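Local coordinates for protein CheQ (Campylobacter jejuni subsp. jejuni, PDB 6A51) that probably helps control transcription of the core chemotaxis operon cheVAW, as does the regulator CheP, at residues Thr58-Leu63 / Cys120-Val125; Ser100-Lys105 / Leu114-Ile119; Lys129-Leu134 / Gln140-Glu145. All coordinates share one frame; numbering follows the deposited sequence.

Contact 1 of 3, residues Thr58-Leu63 / Cys120-Val125; sequences TRIIFL and CGIKFV
I60 and I122 mark the closest passage of the two backbones, their CA atoms 8.8 Å apart, and from there the chains spread until CA of F62 and CA of F124 stand 12.7 Å from each other. No hydrogen bond joins the two segments, so the gap is spanned by side chains alone. The isoleucines reach toward each other and meet tip to tip, I60 CD1 lying 4.1 Å from I122 CD1. In I122 the CG1 branch is anti to the carbonyl carbon (chi1 -49°), and both branches face I60, CD1 being only slightly nearer than CG2. The phenylalanines bridge the wider part: coming from opposite directions, their rings touch rim to rim, with F62 CE2 3.6 Å from F124 CE2. A second carbon shares the touch, since F62 CZ is 3.7 Å from F124 CE2. The ring planes are turned about 80° against each other; F124 CZ lies in the plane of the F62 ring and F62 CE2 in that of F124, an edge-to-edge meeting and not a stack. What meets here is two separate sheets. Strand 62-64 is an inner strand of the mixed four-stranded sheet, whereas strand 122-126 is the middle strand of the antiparallel sheet 85-87/122-126/116-119 and the second arm of a beta hairpin. The hairpin turns at C120 and G121, both with positive phi and with the backbone angles of a type I' turn. L29 of strand 27-29 touches I60, F62 and F124, lining the junction from the side of the mixed sheet; L87 of strand 85-87 lies against I122 and F124 on the other. Both rings are buried, while the isoleucine pair sits nearer the surface and is partly exposed.

Contact 2 of 3, residues Ser100-Lys105 / Leu114-Ile119; sequences SHLVEK and LELKEI
L102, L114 and L116 all carry CG anti to the carbonyl carbon (chi1 -57°, -63° and -53°); an extended chi2 then carries CD1 of L114 and of L116 to L102, while in L102 it is the other methyl, CD2, that turns to L114. L102 and L114 cross at about a right angle, touching through one methyl apiece, L102 CD2 and L114 CD1, 3.6 Å apart. L116 arrives with its CD1 beside the root of L102: this methyl lies 4.3 Å from L102 CB and 3.9 Å from the carbonyl oxygen L102 O. L102 is thus the single residue of its segment that serves both partners, by its tip for L114 and by its base for L116. The two leucines of the other segment are two positions apart along an extended chain and so point to the same side, toward the loop. That chain leads into 116-119, the outer strand of the antiparallel sheet 85-87/122-126/116-119 and first arm of its hairpin, while L102 ends a short 3-10 turn in the connection from helix 88-95 to helix 109-113. The turn is closed by V103 N bonding to S100 O at 2.9 Å, and H101 ND1 ties it further to S108 OG. The patch continues into strand 122-126, where V125 touches L102 and L116, and into helix 88-95, where A88 and C92 meet L102 and F91 meets L114; Y111 of helix 109-113 adds to L116. The oxygen of L102 has a polar partner as well, in a weak hydrogen bond from K123 NZ.

Contact 3 of 3, residues Lys129-Leu134 / Gln140-Glu145; sequences KFYDFL and QHIYIE
I142 sits at the middle of this buried contact, with its CG1 branch between the backbone N and the carbonyl carbon (chi1 61°) and CD1 extended into the helix side. That methyl lies 3.9 Å from F130 CE2 and equally near L134 CD1. L134 CD1 also covers one face of the F130 ring, offset toward its rim. A second strand residue joins from two positions on: I144 CD1 comes within 3.7 Å of F130 CE2, facing that side chain from the opposite direction. The other branch of I142 serves Y131, CG2 lying 3.9 Å from Y131 CE1. At the polar edge the phenol of Y131 gives its hydrogen to Q140 O over 2.5 Å. The acceptor lies in the plane of the ring, and the C=O...OH angle of 166° makes the approach nearly straight, which ties the ring to the chain just ahead of the strand. F94 of helix 88-95 touches Y131 and I142. The axes of 129-134 and 142-145 make 79°, an alpha/beta layer packing in which helix 127-134 lies crosswise on strand 142-146, the outer strand of a small antiparallel sheet.

Contacts 1 and 2 share the hairpin 116-126, their centres about 14 Å apart, and contact 2 is nested inside the loop that contact 1 closes. F124 N probably bonds to K117 O (2.7 Å) across the hairpin, and V125 CG2 packs 3.7 Å from L102 CD1. Contact 3 follows along the chain, because strand 122-126 runs straight into helix 127-134. Its bridge is to contact 2, about 16 Å away between centres: a salt bridge joins E115 OE1 to K129 NZ at 2.9 Å, and L114 CD2 meets F130 CD1. Contact 2 thus touches both others, whereas contacts 1 and 3, with centres about 21 Å apart, adjoin only in sequence.

Contact 1 of 3, residues Thr58-Leu63 / Cys120-Val125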
loop_
_atom_site.group_PDB
_atom_site.type_symbol
_atom_site.label_atom_id
_atom_site.label_comp_id
_atom_site.label_asym_id
_atom_site.label_seq_id
_atom_site.Cartn_x
_atom_site.Cartn_y
_atom_site.Cartn_z
ATOM N N THR A 58 4.373 7.895 -7.023
ATOM C CA THR A 58 4.398 8.949 -6.020
ATOM C C THR A 58 5.802 9.152 -5.480
ATOM O O THR A 58 6.669 8.285 -5.593
ATOM C CB THR A 58 3.478 8.617 -4.848
ATOM O OG1 THR A 58 3.908 7.374 -4.266
ATOM C CG2 THR A 58 2.029 8.510 -5.328
ATOM N N ARG A 59 6.007 10.300 -4.843
ATOM C CA ARG A 59 7.295 10.634 -4.254
ATOM C C ARG A 59 7.267 10.577 -2.732
ATOM O O ARG A 59 8.186 11.089 -2.080
ATOM C CB ARG A 59 7.741 12.017 -4.721
ATOM C CG ARG A 59 8.055 12.091 -6.204
ATOM C CD ARG A 59 9.434 11.592 -6.477
ATOM N NE ARG A 59 9.661 11.260 -7.881
ATOM C CZ ARG A 59 10.844 10.900 -8.372
ATOM N NH1 ARG A 59 11.902 10.847 -7.567
ATOM N NH2 ARG A 59 10.975 10.598 -9.658
ATOM N N ILE A 60 6.234 9.971 -2.149
ATOM C CA ILE A 60 6.216 9.758 -0.712
ATOM C C ILE A 60 7.372 8.843 -0.328
ATOM O O ILE A 60 7.566 7.768 -0.913
ATOM C CB ILE A 60 4.852 9.191 -0.289
ATOM C CG1 ILE A 60 3.803 10.298 -0.332
ATOM C CG2 ILE A 60 4.921 8.553 1.092
ATOM C CD1 ILE A 60 2.556 9.869 -0.988
ATOM N N ILE A 61 8.137 9.259 0.667
ATOM C CA ILE A 61 9.382 8.598 1.023
ATOM C C ILE A 61 9.132 7.646 2.172
ATOM O O ILE A 61 8.506 8.025 3.163
ATOM C CB ILE A 61 10.462 9.624 1.392
ATOM C CG1 ILE A 61 10.748 10.513 0.186
ATOM C CG2 ILE A 61 11.718 8.909 1.841
ATOM C CD1 ILE A 61 11.104 9.722 -1.047
ATOM N N PHE A 62 9.631 6.415 2.046
ATOM C CA PHE A 62 9.652 5.455 3.139
ATOM C C PHE A 62 11.102 5.123 3.483
ATOM O O PHE A 62 11.943 4.970 2.593
ATOM C CB PHE A 62 8.881 4.181 2.766
ATOM C CG PHE A 62 7.421 4.419 2.493
ATOM C CD1 PHE A 62 6.993 4.817 1.236
ATOM C CD2 PHE A 62 6.479 4.267 3.498
ATOM C CE1 PHE A 62 5.656 5.056 0.983
ATOM C CE2 PHE A 62 5.133 4.505 3.256
ATOM C CZ PHE A 62 4.722 4.901 1.997
ATOM N N LEU A 63 11.390 5.010 4.777
ATOM C CA LEU A 63 12.724 4.688 5.264
ATOM C C LEU A 63 12.761 3.238 5.706
ATOM O O LEU A 63 11.870 2.778 6.425
ATOM C CB LEU A 63 13.121 5.597 6.426
ATOM C CG LEU A 63 13.046 7.091 6.084
ATOM C CD1 LEU A 63 13.191 7.978 7.319
ATOM C CD2 LEU A 63 14.092 7.410 5.044
ATOM N N CYS A 120 -0.519 10.677 8.818
ATOM C CA CYS A 120 -0.178 12.015 8.342
ATOM C C CYS A 120 -0.935 12.342 7.057
ATOM O O CYS A 120 -0.405 12.965 6.138
ATOM C CB CYS A 120 1.341 12.167 8.149
ATOM S SG CYS A 120 2.354 11.844 9.675
ATOM N N GLY A 121 -2.186 11.914 6.982
ATOM C CA GLY A 121 -2.947 12.168 5.771
ATOM C C GLY A 121 -2.578 11.321 4.570
ATOM O O GLY A 121 -3.106 11.559 3.481
ATOM N N ILE A 122 -1.692 10.342 4.718
ATOM C CA ILE A 122 -1.437 9.375 3.655
ATOM C C ILE A 122 -2.332 8.157 3.882
ATOM O O ILE A 122 -2.338 7.583 4.980
ATOM C CB ILE A 122 0.050 8.979 3.623
ATOM C CG1 ILE A 122 0.940 10.223 3.639
ATOM C CG2 ILE A 122 0.348 8.170 2.390
ATOM C CD1 ILE A 122 0.672 11.154 2.479
ATOM N N LYS A 123 -3.081 7.753 2.850
ATOM C CA LYS A 123 -3.993 6.609 2.942
ATOM C C LYS A 123 -3.283 5.317 2.536
ATOM O O LYS A 123 -2.652 5.258 1.476
ATOM C CB LYS A 123 -5.224 6.825 2.055
ATOM C CG LYS A 123 -6.459 5.995 2.461
ATOM C CD LYS A 123 -7.561 6.028 1.384
ATOM C CE LYS A 123 -8.056 7.441 1.094
ATOM N NZ LYS A 123 -8.605 7.594 -0.299
ATOM N N PHE A 124 -3.398 4.279 3.372
ATOM C CA PHE A 124 -2.849 2.958 3.089
ATOM C C PHE A 124 -3.958 1.910 3.009
ATOM O O PHE A 124 -5.025 2.055 3.604
ATOM C CB PHE A 124 -1.835 2.521 4.150
ATOM C CG PHE A 124 -0.661 3.432 4.283
ATOM C CD1 PHE A 124 -0.780 4.646 4.951
ATOM C CD2 PHE A 124 0.572 3.073 3.756
ATOM C CE1 PHE A 124 0.300 5.492 5.082
ATOM C CE2 PHE A 124 1.663 3.906 3.890
ATOM C CZ PHE A 124 1.526 5.123 4.550
ATOM N N VAL A 125 -3.682 0.838 2.268
ATOM C CA VAL A 125 -4.576 -0.307 2.129
ATOM C C VAL A 125 -3.816 -1.544 2.579
ATOM O O VAL A 125 -2.619 -1.678 2.297
ATOM C CB VAL A 125 -5.066 -0.495 0.676
ATOM C CG1 VAL A 125 -5.837 -1.784 0.555
ATOM C CG2 VAL A 125 -5.924 0.649 0.232
#

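Contact 2 of 3, residues Ser100-Lys105 / Leu114-Ile119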
loop_
_atom_site.group_PDB
_atom_site.type_symbol
_atom_site.label_atom_id
_atom_site.label_comp_id
_atom_site.label_asym_id
_atom_site.label_seq_id
_atom_site.Cartn_x
_atom_site.Cartn_y
_atom_site.Cartn_z
ATOM N N SER A 100 -11.743 6.466 -6.567
ATOM C CA SER A 100 -13.003 6.831 -5.917
ATOM C C SER A 100 -13.479 5.762 -4.942
ATOM O O SER A 100 -14.009 6.081 -3.870
ATOM C CB SER A 100 -14.087 7.096 -6.966
ATOM O OG SER A 100 -14.147 6.068 -7.936
ATOM N N HIS A 101 -13.292 4.483 -5.298
ATOM C CA HIS A 101 -13.745 3.390 -4.442
ATOM C C HIS A 101 -13.170 3.465 -3.044
ATOM O O HIS A 101 -13.785 2.953 -2.105
ATOM C CB HIS A 101 -13.366 2.051 -5.044
ATOM C CG HIS A 101 -14.149 1.703 -6.262
ATOM N ND1 HIS A 101 -15.386 1.098 -6.198
ATOM C CD2 HIS A 101 -13.877 1.876 -7.576
ATOM C CE1 HIS A 101 -15.838 0.906 -7.425
ATOM N NE2 HIS A 101 -14.941 1.367 -8.278
ATOM N N LEU A 102 -11.993 4.064 -2.878
ATOM C CA LEU A 102 -11.374 4.123 -1.564
ATOM C C LEU A 102 -11.778 5.361 -0.776
ATOM O O LEU A 102 -11.243 5.587 0.317
ATOM C CB LEU A 102 -9.856 4.050 -1.692
ATOM C CG LEU A 102 -9.277 2.827 -2.408
ATOM C CD1 LEU A 102 -7.782 2.768 -2.112
ATOM C CD2 LEU A 102 -9.956 1.519 -1.987
ATOM N N VAL A 103 -12.712 6.156 -1.299
ATOM C CA VAL A 103 -13.264 7.313 -0.599
ATOM C C VAL A 103 -14.576 6.886 0.056
ATOM O O VAL A 103 -15.556 6.603 -0.640
ATOM C CB VAL A 103 -13.480 8.494 -1.553
ATOM C CG1 VAL A 103 -13.975 9.698 -0.786
ATOM C CG2 VAL A 103 -12.194 8.816 -2.292
ATOM N N GLU A 104 -14.595 6.856 1.395
ATOM C CA GLU A 104 -15.732 6.321 2.142
ATOM C C GLU A 104 -17.053 6.924 1.679
ATOM O O GLU A 104 -18.021 6.200 1.411
ATOM C CB GLU A 104 -15.529 6.565 3.639
ATOM C CG GLU A 104 -16.704 6.141 4.525
ATOM C CD GLU A 104 -16.252 5.496 5.831
ATOM O OE1 GLU A 104 -17.013 4.665 6.380
ATOM O OE2 GLU A 104 -15.130 5.808 6.302
ATOM N N LYS A 105 -17.101 8.254 1.574
ATOM C CA LYS A 105 -18.260 9.017 1.118
ATOM C C LYS A 105 -19.005 8.362 -0.048
ATOM O O LYS A 105 -20.240 8.373 -0.073
ATOM C CB LYS A 105 -17.800 10.437 0.749
ATOM C CG LYS A 105 -18.382 10.998 -0.536
ATOM C CD LYS A 105 -17.459 12.030 -1.195
ATOM C CE LYS A 105 -17.981 12.432 -2.590
ATOM N NZ LYS A 105 -16.982 13.191 -3.403
ATOM N N LEU A 114 -12.131 -3.849 2.561
ATOM C CA LEU A 114 -10.726 -3.492 2.706
ATOM C C LEU A 114 -10.433 -2.832 4.049
ATOM O O LEU A 114 -11.202 -1.990 4.520
ATOM C CB LEU A 114 -10.300 -2.533 1.597
ATOM C CG LEU A 114 -10.358 -3.030 0.176
ATOM C CD1 LEU A 114 -9.959 -1.875 -0.702
ATOM C CD2 LEU A 114 -9.395 -4.204 0.048
ATOM N N GLU A 115 -9.289 -3.180 4.635
ATOM C CA GLU A 115 -8.775 -2.481 5.807
ATOM C C GLU A 115 -7.985 -1.266 5.339
ATOM O O GLU A 115 -6.946 -1.418 4.695
ATOM C CB GLU A 115 -7.879 -3.375 6.657
ATOM C CG GLU A 115 -7.218 -2.548 7.777
ATOM C CD GLU A 115 -6.367 -3.363 8.743
ATOM O OE1 GLU A 115 -6.191 -4.572 8.502
ATOM O OE2 GLU A 115 -5.868 -2.785 9.743
ATOM N N LEU A 116 -8.469 -0.068 5.656
ATOM C CA LEU A 116 -7.769 1.164 5.318
ATOM C C LEU A 116 -7.258 1.848 6.582
ATOM O O LEU A 116 -7.581 1.462 7.710
ATOM C CB LEU A 116 -8.662 2.114 4.521
ATOM C CG LEU A 116 -9.328 1.524 3.281
ATOM C CD1 LEU A 116 -9.693 2.620 2.313
ATOM C CD2 LEU A 116 -8.389 0.587 2.625
ATOM N N LYS A 117 -6.462 2.895 6.379
ATOM C CA LYS A 117 -5.708 3.487 7.474
ATOM C C LYS A 117 -4.989 4.728 6.976
ATOM O O LYS A 117 -4.522 4.746 5.835
ATOM C CB LYS A 117 -4.737 2.448 8.015
ATOM C CG LYS A 117 -3.706 2.904 8.989
ATOM C CD LYS A 117 -2.783 1.711 9.246
ATOM C CE LYS A 117 -1.774 1.991 10.333
ATOM N NZ LYS A 117 -0.736 0.936 10.349
ATOM N N GLU A 118 -4.918 5.778 7.790
ATOM C CA GLU A 118 -4.219 6.999 7.407
ATOM C C GLU A 118 -3.115 7.323 8.392
ATOM O O GLU A 118 -3.267 7.137 9.599
ATOM C CB GLU A 118 -5.163 8.187 7.281
ATOM C CG GLU A 118 -6.013 8.073 6.028
ATOM C CD GLU A 118 -6.681 9.374 5.639
ATOM O OE1 GLU A 118 -7.709 9.320 4.924
ATOM O OE2 GLU A 118 -6.154 10.431 6.045
ATOM N N ILE A 119 -1.980 7.761 7.859
ATOM C CA ILE A 119 -0.889 8.287 8.665
ATOM C C ILE A 119 -0.480 9.601 8.029
ATOM O O ILE A 119 -0.198 9.644 6.823
ATOM C CB ILE A 119 0.297 7.325 8.744
ATOM C CG1 ILE A 119 -0.197 5.952 9.180
ATOM C CG2 ILE A 119 1.342 7.852 9.717
ATOM C CD1 ILE A 119 0.845 4.882 9.045
#

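Contact 3 of 3, residues Lys129-Leu134 / Gln140-Glu145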
loop_
_atom_site.group_PDB
_atom_site.type_symbol
_atom_site.label_atom_id
_atom_site.label_comp_id
_atom_site.label_asym_id
_atom_site.label_seq_id
_atom_site.Cartn_x
_atom_site.Cartn_y
_atom_site.Cartn_z
ATOM N N LYS A 129 -4.068 -8.601 3.703
ATOM C CA LYS A 129 -5.349 -9.176 4.098
ATOM C C LYS A 129 -6.250 -9.386 2.894
ATOM O O LYS A 129 -7.017 -10.358 2.851
ATOM C CB LYS A 129 -6.052 -8.303 5.138
ATOM C CG LYS A 129 -5.341 -8.318 6.470
ATOM C CD LYS A 129 -6.090 -7.549 7.546
ATOM C CE LYS A 129 -5.276 -7.580 8.840
ATOM N NZ LYS A 129 -6.000 -7.053 10.029
ATOM N N PHE A 130 -6.160 -8.513 1.900
ATOM C CA PHE A 130 -6.989 -8.694 0.715
ATOM C C PHE A 130 -6.596 -9.969 -0.030
ATOM O O PHE A 130 -7.457 -10.769 -0.418
ATOM C CB PHE A 130 -6.865 -7.469 -0.168
ATOM C CG PHE A 130 -7.846 -7.421 -1.276
ATOM C CD1 PHE A 130 -9.200 -7.556 -1.026
ATOM C CD2 PHE A 130 -7.421 -7.205 -2.580
ATOM C CE1 PHE A 130 -10.126 -7.477 -2.071
ATOM C CE2 PHE A 130 -8.334 -7.140 -3.626
ATOM C CZ PHE A 130 -9.690 -7.277 -3.371
ATOM N N TYR A 131 -5.291 -10.192 -0.209
ATOM C CA TYR A 131 -4.804 -11.457 -0.757
ATOM C C TYR A 131 -5.353 -12.647 0.023
ATOM O O TYR A 131 -5.805 -13.638 -0.565
ATOM C CB TYR A 131 -3.275 -11.492 -0.740
ATOM C CG TYR A 131 -2.558 -10.891 -1.942
ATOM C CD1 TYR A 131 -2.710 -11.432 -3.212
ATOM C CD2 TYR A 131 -1.668 -9.832 -1.790
ATOM C CE1 TYR A 131 -2.033 -10.907 -4.302
ATOM C CE2 TYR A 131 -0.982 -9.305 -2.878
ATOM C CZ TYR A 131 -1.173 -9.848 -4.126
ATOM O OH TYR A 131 -0.503 -9.335 -5.208
ATOM N N ASP A 132 -5.325 -12.565 1.357
ATOM C CA ASP A 132 -5.832 -13.663 2.180
ATOM C C ASP A 132 -7.321 -13.885 1.939
ATOM O O ASP A 132 -7.777 -15.025 1.792
ATOM C CB ASP A 132 -5.573 -13.372 3.659
ATOM C CG ASP A 132 -4.085 -13.352 4.018
ATOM O OD1 ASP A 132 -3.258 -13.939 3.271
ATOM O OD2 ASP A 132 -3.748 -12.740 5.059
ATOM N N PHE A 133 -8.091 -12.795 1.900
ATOM C CA PHE A 133 -9.504 -12.867 1.549
ATOM C C PHE A 133 -9.710 -13.537 0.191
ATOM O O PHE A 133 -10.582 -14.398 0.036
ATOM C CB PHE A 133 -10.078 -11.451 1.570
ATOM C CG PHE A 133 -11.463 -11.333 1.028
ATOM C CD1 PHE A 133 -12.558 -11.786 1.772
ATOM C CD2 PHE A 133 -11.682 -10.713 -0.205
ATOM C CE1 PHE A 133 -13.865 -11.643 1.288
ATOM C CE2 PHE A 133 -12.982 -10.556 -0.707
ATOM C CZ PHE A 133 -14.077 -11.030 0.039
ATOM N N LEU A 134 -8.897 -13.179 -0.796
ATOM C CA LEU A 134 -9.001 -13.785 -2.115
ATOM C C LEU A 134 -8.479 -15.216 -2.163
ATOM O O LEU A 134 -8.716 -15.905 -3.160
ATOM C CB LEU A 134 -8.235 -12.935 -3.134
ATOM C CG LEU A 134 -8.763 -11.519 -3.330
ATOM C CD1 LEU A 134 -7.865 -10.778 -4.283
ATOM C CD2 LEU A 134 -10.206 -11.577 -3.852
ATOM N N GLN A 140 1.098 -12.868 -6.870
ATOM C CA GLN A 140 0.241 -12.784 -8.035
ATOM C C GLN A 140 -0.145 -11.340 -8.315
ATOM O O GLN A 140 -0.358 -10.542 -7.398
ATOM C CB GLN A 140 -1.011 -13.633 -7.827
ATOM C CG GLN A 140 -0.926 -14.988 -8.495
ATOM C CD GLN A 140 -1.834 -15.976 -7.849
ATOM O OE1 GLN A 140 -1.736 -16.219 -6.645
ATOM N NE2 GLN A 140 -2.748 -16.558 -8.634
ATOM N N HIS A 141 -0.216 -11.001 -9.595
ATOM C CA HIS A 141 -0.723 -9.708 -10.008
ATOM C C HIS A 141 -2.230 -9.844 -10.170
ATOM O O HIS A 141 -2.698 -10.512 -11.092
ATOM C CB HIS A 141 -0.055 -9.236 -11.297
ATOM C CG HIS A 141 -0.229 -7.769 -11.556
ATOM N ND1 HIS A 141 0.823 -6.938 -11.891
ATOM C CD2 HIS A 141 -1.334 -6.981 -11.517
ATOM C CE1 HIS A 141 0.372 -5.705 -12.052
ATOM N NE2 HIS A 141 -0.933 -5.704 -11.830
ATOM N N ILE A 142 -2.985 -9.231 -9.271
ATOM C CA ILE A 142 -4.441 -9.244 -9.323
ATOM C C ILE A 142 -4.917 -7.976 -10.014
ATOM O O ILE A 142 -4.267 -6.933 -9.954
ATOM C CB ILE A 142 -5.054 -9.373 -7.909
ATOM C CG1 ILE A 142 -4.643 -8.187 -7.042
ATOM C CG2 ILE A 142 -4.565 -10.651 -7.235
ATOM C CD1 ILE A 142 -5.209 -8.218 -5.637
ATOM N N TYR A 143 -6.054 -8.067 -10.690
ATOM C CA TYR A 143 -6.794 -6.895 -11.124
ATOM C C TYR A 143 -8.222 -6.993 -10.613
ATOM O O TYR A 143 -8.738 -8.090 -10.368
ATOM C CB TYR A 143 -6.818 -6.735 -12.646
ATOM C CG TYR A 143 -7.521 -7.839 -13.433
ATOM C CD1 TYR A 143 -6.818 -8.957 -13.876
ATOM C CD2 TYR A 143 -8.866 -7.742 -13.767
ATOM C CE1 TYR A 143 -7.432 -9.945 -14.620
ATOM C CE2 TYR A 143 -9.495 -8.734 -14.509
ATOM C CZ TYR A 143 -8.774 -9.830 -14.926
ATOM O OH TYR A 143 -9.384 -10.813 -15.664
ATOM N N ILE A 144 -8.849 -5.825 -10.460
ATOM C CA ILE A 144 -10.218 -5.695 -9.983
ATOM C C ILE A 144 -10.998 -4.965 -11.059
ATOM O O ILE A 144 -10.571 -3.912 -11.535
ATOM C CB ILE A 144 -10.302 -4.930 -8.647
ATOM C CG1 ILE A 144 -9.451 -5.598 -7.577
ATOM C CG2 ILE A 144 -11.752 -4.844 -8.163
ATOM C CD1 ILE A 144 -9.336 -4.778 -6.297
ATOM N N GLU A 145 -12.157 -5.495 -11.408
ATOM C CA GLU A 145 -12.831 -5.014 -12.595
ATOM C C GLU A 145 -14.307 -5.317 -12.448
ATOM O O GLU A 145 -14.680 -6.314 -11.832
ATOM C CB GLU A 145 -12.270 -5.706 -13.834
ATOM C CG GLU A 145 -12.148 -4.894 -15.065
ATOM C CD GLU A 145 -11.564 -5.729 -16.192
ATOM O OE1 GLU A 145 -12.167 -6.790 -16.495
ATOM O OE2 GLU A 145 -10.498 -5.347 -16.747
#